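Local structure of pentalenene synthase (Streptomyces chartreusis NRRL 3882, 6Q4S) at residues H226-E231 / G237-A242. The protein converts farnesyl diphosphate to the bicyclic sesquiterpenol 7-epi-alpha-eudesmol, probably using magnesium ions to draw off the diphosphate. Residues are numbered along the deposited sequence; the frame is centred on the assembly and turned at random.
Sequences HSFERE and GHNLIA
Ile241 sets its CG2 methyl squarely on one face of the Phe228 ring, a CH-pi contact with 3.5 Å from CG2 to the ring centroid and only 9° off the ring normal. With CG anti to the backbone N (chi1 174°), the ring lies against Ile241. The other branch of Ile241 reaches the ring's root, CG1 lying 3.8 Å from Phe228 CG. Ile241 was modelled in two conformers, and this fit describes one of them. With an alanine here in place of Phe228, the Ile241 methyl would probably lose its aromatic floor and a gap would open between the two helix ends.

Near the CB end of Phe228, the Asn239 side chain crosses nearly at a right angle, Asn239 CG lying 4.1 Å from Phe228 CB. Asn239 occupies the N-cap position of helix 240-248. From helix 206-228, Asp224 accepts a hydrogen bond from Leu240 N, a polar tie beside the apolar one. Trp252 meets both the Phe228 ring and Ile241, joining helix 252-284 to the cluster.

Asn223, Ser227 and Glu231 match the NSE motif of terpene synthases and probably bind one magnesium; here Ser227 OG is hydrogen-bonded to Asn223 O. Glu231 is poorly ordered and the next five residues are unmodelled, consistent with a flexible loop. The apolar Phe228-Ile241 contact thus joins the two helix ends beside the probable metal site without using its polar groups.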
ATOM      1  N   HIS A 226     -27.189  -8.977  11.502  1.00 48.13           N
ATOM      2  CA  HIS A 226     -28.070  -9.252  10.418  1.00 51.74           C
ATOM      3  C   HIS A 226     -27.847 -10.665   9.878  1.00 50.94           C
ATOM      4  O   HIS A 226     -28.831 -11.340   9.645  1.00 49.14           O
ATOM      5  CB  HIS A 226     -27.932  -8.198   9.310  1.00 56.73           C
ATOM      6  CG  HIS A 226     -29.063  -8.222   8.342  1.00 70.65           C
ATOM      7  ND1 HIS A 226     -28.962  -8.790   7.085  1.00 77.27           N
ATOM      8  CD2 HIS A 226     -30.351  -7.814   8.474  1.00 78.32           C
ATOM      9  CE1 HIS A 226     -30.136  -8.711   6.480  1.00 80.85           C
ATOM     10  NE2 HIS A 226     -30.996  -8.128   7.302  1.00 79.51           N
ATOM     11  N   SER A 227     -26.603 -11.124   9.677  1.00 45.48           N
ATOM     12  CA  SER A 227     -26.341 -12.513   9.189  1.00 48.26           C
ATOM     13  C   SER A 227     -26.806 -13.570  10.198  1.00 49.56           C
ATOM     14  O   SER A 227     -27.194 -14.663   9.799  1.00 55.22           O
ATOM     15  CB  SER A 227     -24.847 -12.821   8.981  1.00 50.60           C
ATOM     16  OG  SER A 227     -24.184 -11.738   8.412  1.00 61.99           O
ATOM     17  N   PHE A 228     -26.691 -13.256  11.486  1.00 44.60           N
ATOM     18  CA  PHE A 228     -26.981 -14.204  12.564  1.00 51.92           C
ATOM     19  C   PHE A 228     -28.462 -14.526  12.556  1.00 66.77           C
ATOM     20  O   PHE A 228     -28.819 -15.687  12.399  1.00 66.69           O
ATOM     21  CB  PHE A 228     -26.633 -13.630  13.919  1.00 51.02           C
ATOM     22  CG  PHE A 228     -27.038 -14.515  15.049  1.00 62.59           C
ATOM     23  CD1 PHE A 228     -26.279 -15.638  15.361  1.00 61.08           C
ATOM     24  CD2 PHE A 228     -28.228 -14.268  15.761  1.00 65.41           C
ATOM     25  CE1 PHE A 228     -26.677 -16.478  16.383  1.00 64.92           C
ATOM     26  CE2 PHE A 228     -28.635 -15.108  16.783  1.00 68.77           C
ATOM     27  CZ  PHE A 228     -27.850 -16.213  17.101  1.00 71.75           C
ATOM     28  N   GLU A 229     -29.289 -13.466  12.673  1.00 71.24           N
ATOM     29  CA  GLU A 229     -30.770 -13.516  12.550  1.00 82.84           C
ATOM     30  C   GLU A 229     -31.329 -14.293  11.328  1.00 90.42           C
ATOM     31  O   GLU A 229     -32.537 -14.497  11.261  1.00108.35           O
ATOM     32  CB  GLU A 229     -31.368 -12.091  12.580  1.00 74.04           C
ATOM     33  CG  GLU A 229     -31.305 -11.432  13.958  1.00 80.30           C
ATOM     34  CD  GLU A 229     -31.671  -9.943  13.959  1.00 87.30           C
ATOM     35  OE1 GLU A 229     -31.889  -9.330  12.872  1.00 79.50           O
ATOM     36  OE2 GLU A 229     -31.729  -9.367  15.077  1.00 80.09           O
ATOM     37  N   ARG A 230     -30.468 -14.714  10.386  1.00 95.43           N
ATOM     38  CA  ARG A 230     -30.847 -15.561   9.248  1.00 85.44           C
ATOM     39  C   ARG A 230     -29.962 -16.847   9.088  1.00 82.43           C
ATOM     40  O   ARG A 230     -29.533 -17.162   7.989  1.00 79.58           O
ATOM     41  CB  ARG A 230     -30.793 -14.702   7.978  1.00 87.33           C
ATOM     42  CG  ARG A 230     -31.428 -13.310   8.092  1.00 90.73           C
ATOM     43  CD  ARG A 230     -30.939 -12.404   6.973  1.00 99.17           C
ATOM     44  NE  ARG A 230     -31.161 -12.990   5.648  1.00107.97           N
ATOM     45  CZ  ARG A 230     -30.690 -12.508   4.492  1.00107.33           C
ATOM     46  NH1 ARG A 230     -29.943 -11.402   4.438  1.00 99.94           N
ATOM     47  NH2 ARG A 230     -30.980 -13.149   3.364  1.00108.59           N
ATOM     48  N   GLU A 231     -29.710 -17.594  10.165  1.00 87.76           N
ATOM     49  CA  GLU A 231     -28.990 -18.888  10.072  1.00 98.08           C
ATOM     50  C   GLU A 231     -29.376 -19.887  11.180  1.00 94.06           C
ATOM     51  O   GLU A 231     -28.705 -20.024  12.196  1.00102.29           O
ATOM     52  CB  GLU A 231     -27.466 -18.653   9.987  1.00 98.98           C
ATOM     53  CG  GLU A 231     -26.883 -18.798   8.576  1.00105.91           C
ATOM     54  CD  GLU A 231     -25.871 -17.716   8.218  1.00113.09           C
ATOM     55  OE1 GLU A 231     -25.080 -17.315   9.101  1.00113.38           O
ATOM     56  OE2 GLU A 231     -25.856 -17.270   7.045  1.00100.49           O
ATOM     57  N   GLY A 237     -19.662 -20.021  14.308  1.00 53.65           N
ATOM     58  CA  GLY A 237     -19.115 -19.402  15.521  1.00 53.36           C
ATOM     59  C   GLY A 237     -18.354 -18.095  15.274  1.00 44.01           C
ATOM     60  O   GLY A 237     -18.108 -17.347  16.228  1.00 43.21           O
ATOM     61  N   HIS A 238     -18.000 -17.817  14.005  1.00 52.57           N
ATOM     62  CA  HIS A 238     -17.316 -16.556  13.549  1.00 49.82           C
ATOM     63  C   HIS A 238     -18.318 -15.387  13.316  1.00 46.49           C
ATOM     64  O   HIS A 238     -18.509 -14.883  12.214  1.00 39.32           O
ATOM     65  CB  HIS A 238     -16.516 -16.846  12.276  1.00 47.77           C
ATOM     66  CG  HIS A 238     -15.477 -15.826  11.967  1.00 53.26           C
ATOM     67  ND1 HIS A 238     -14.304 -15.719  12.692  1.00 57.12           N
ATOM     68  CD2 HIS A 238     -15.412 -14.880  10.990  1.00 57.64           C
ATOM     69  CE1 HIS A 238     -13.562 -14.748  12.174  1.00 58.31           C
ATOM     70  NE2 HIS A 238     -14.208 -14.229  11.139  1.00 52.55           N
ATOM     71  N   ASN A 239     -18.935 -14.957  14.395  1.00 43.71           N
ATOM     72  CA  ASN A 239     -20.033 -14.005  14.339  1.00 39.43           C
ATOM     73  C   ASN A 239     -20.083 -13.352  15.690  1.00 34.43           C
ATOM     74  O   ASN A 239     -19.969 -14.042  16.704  1.00 43.93           O
ATOM     75  CB  ASN A 239     -21.315 -14.771  13.989  1.00 40.52           C
ATOM     76  CG  ASN A 239     -22.492 -13.848  13.891  1.00 47.78           C
ATOM     77  OD1 ASN A 239     -22.834 -13.305  12.817  1.00 52.92           O
ATOM     78  ND2 ASN A 239     -23.098 -13.622  14.999  1.00 47.37           N
ATOM     79  N   LEU A 240     -20.189 -12.038  15.763  1.00 36.82           N
ATOM     80  CA  LEU A 240     -20.214 -11.340  17.037  1.00 33.87           C
ATOM     81  C   LEU A 240     -21.152 -11.962  18.160  1.00 34.76           C
ATOM     82  O   LEU A 240     -20.772 -12.015  19.371  1.00 33.00           O
ATOM     83  CB  LEU A 240     -20.617  -9.913  16.837  1.00 35.92           C
ATOM     84  CG  LEU A 240     -20.781  -9.040  18.087  1.00 41.85           C
ATOM     85  CD1 LEU A 240     -19.471  -8.943  18.845  1.00 47.56           C
ATOM     86  CD2 LEU A 240     -21.278  -7.646  17.762  1.00 43.20           C
ATOM     87  N   ILE A 241     -22.352 -12.332  17.739  0.50 35.09           N
ATOM     88  CA  ILE A 241     -23.396 -12.909  18.609  0.50 38.71           C
ATOM     89  C   ILE A 241     -22.879 -14.190  19.263  0.50 37.90           C
ATOM     90  O   ILE A 241     -22.824 -14.285  20.490  0.50 39.55           O
ATOM     91  CB  ILE A 241     -24.676 -13.243  17.814  0.50 40.49           C
ATOM     92  CG1 ILE A 241     -25.190 -11.975  17.125  0.50 44.37           C
ATOM     93  CG2 ILE A 241     -25.757 -13.852  18.721  0.50 40.16           C
ATOM     94  CD1 ILE A 241     -25.735 -10.954  18.095  0.50 43.75           C
ATOM     95  N   ALA A 242     -22.458 -15.120  18.422  1.00 37.63           N
ATOM     96  CA  ALA A 242     -21.844 -16.405  18.855  1.00 42.13           C
ATOM     97  C   ALA A 242     -20.639 -16.198  19.782  1.00 44.73           C
ATOM     98  O   ALA A 242     -20.463 -16.877  20.802  1.00 43.09           O
ATOM     99  CB  ALA A 242     -21.434 -17.193  17.652  1.00 39.76           C
TER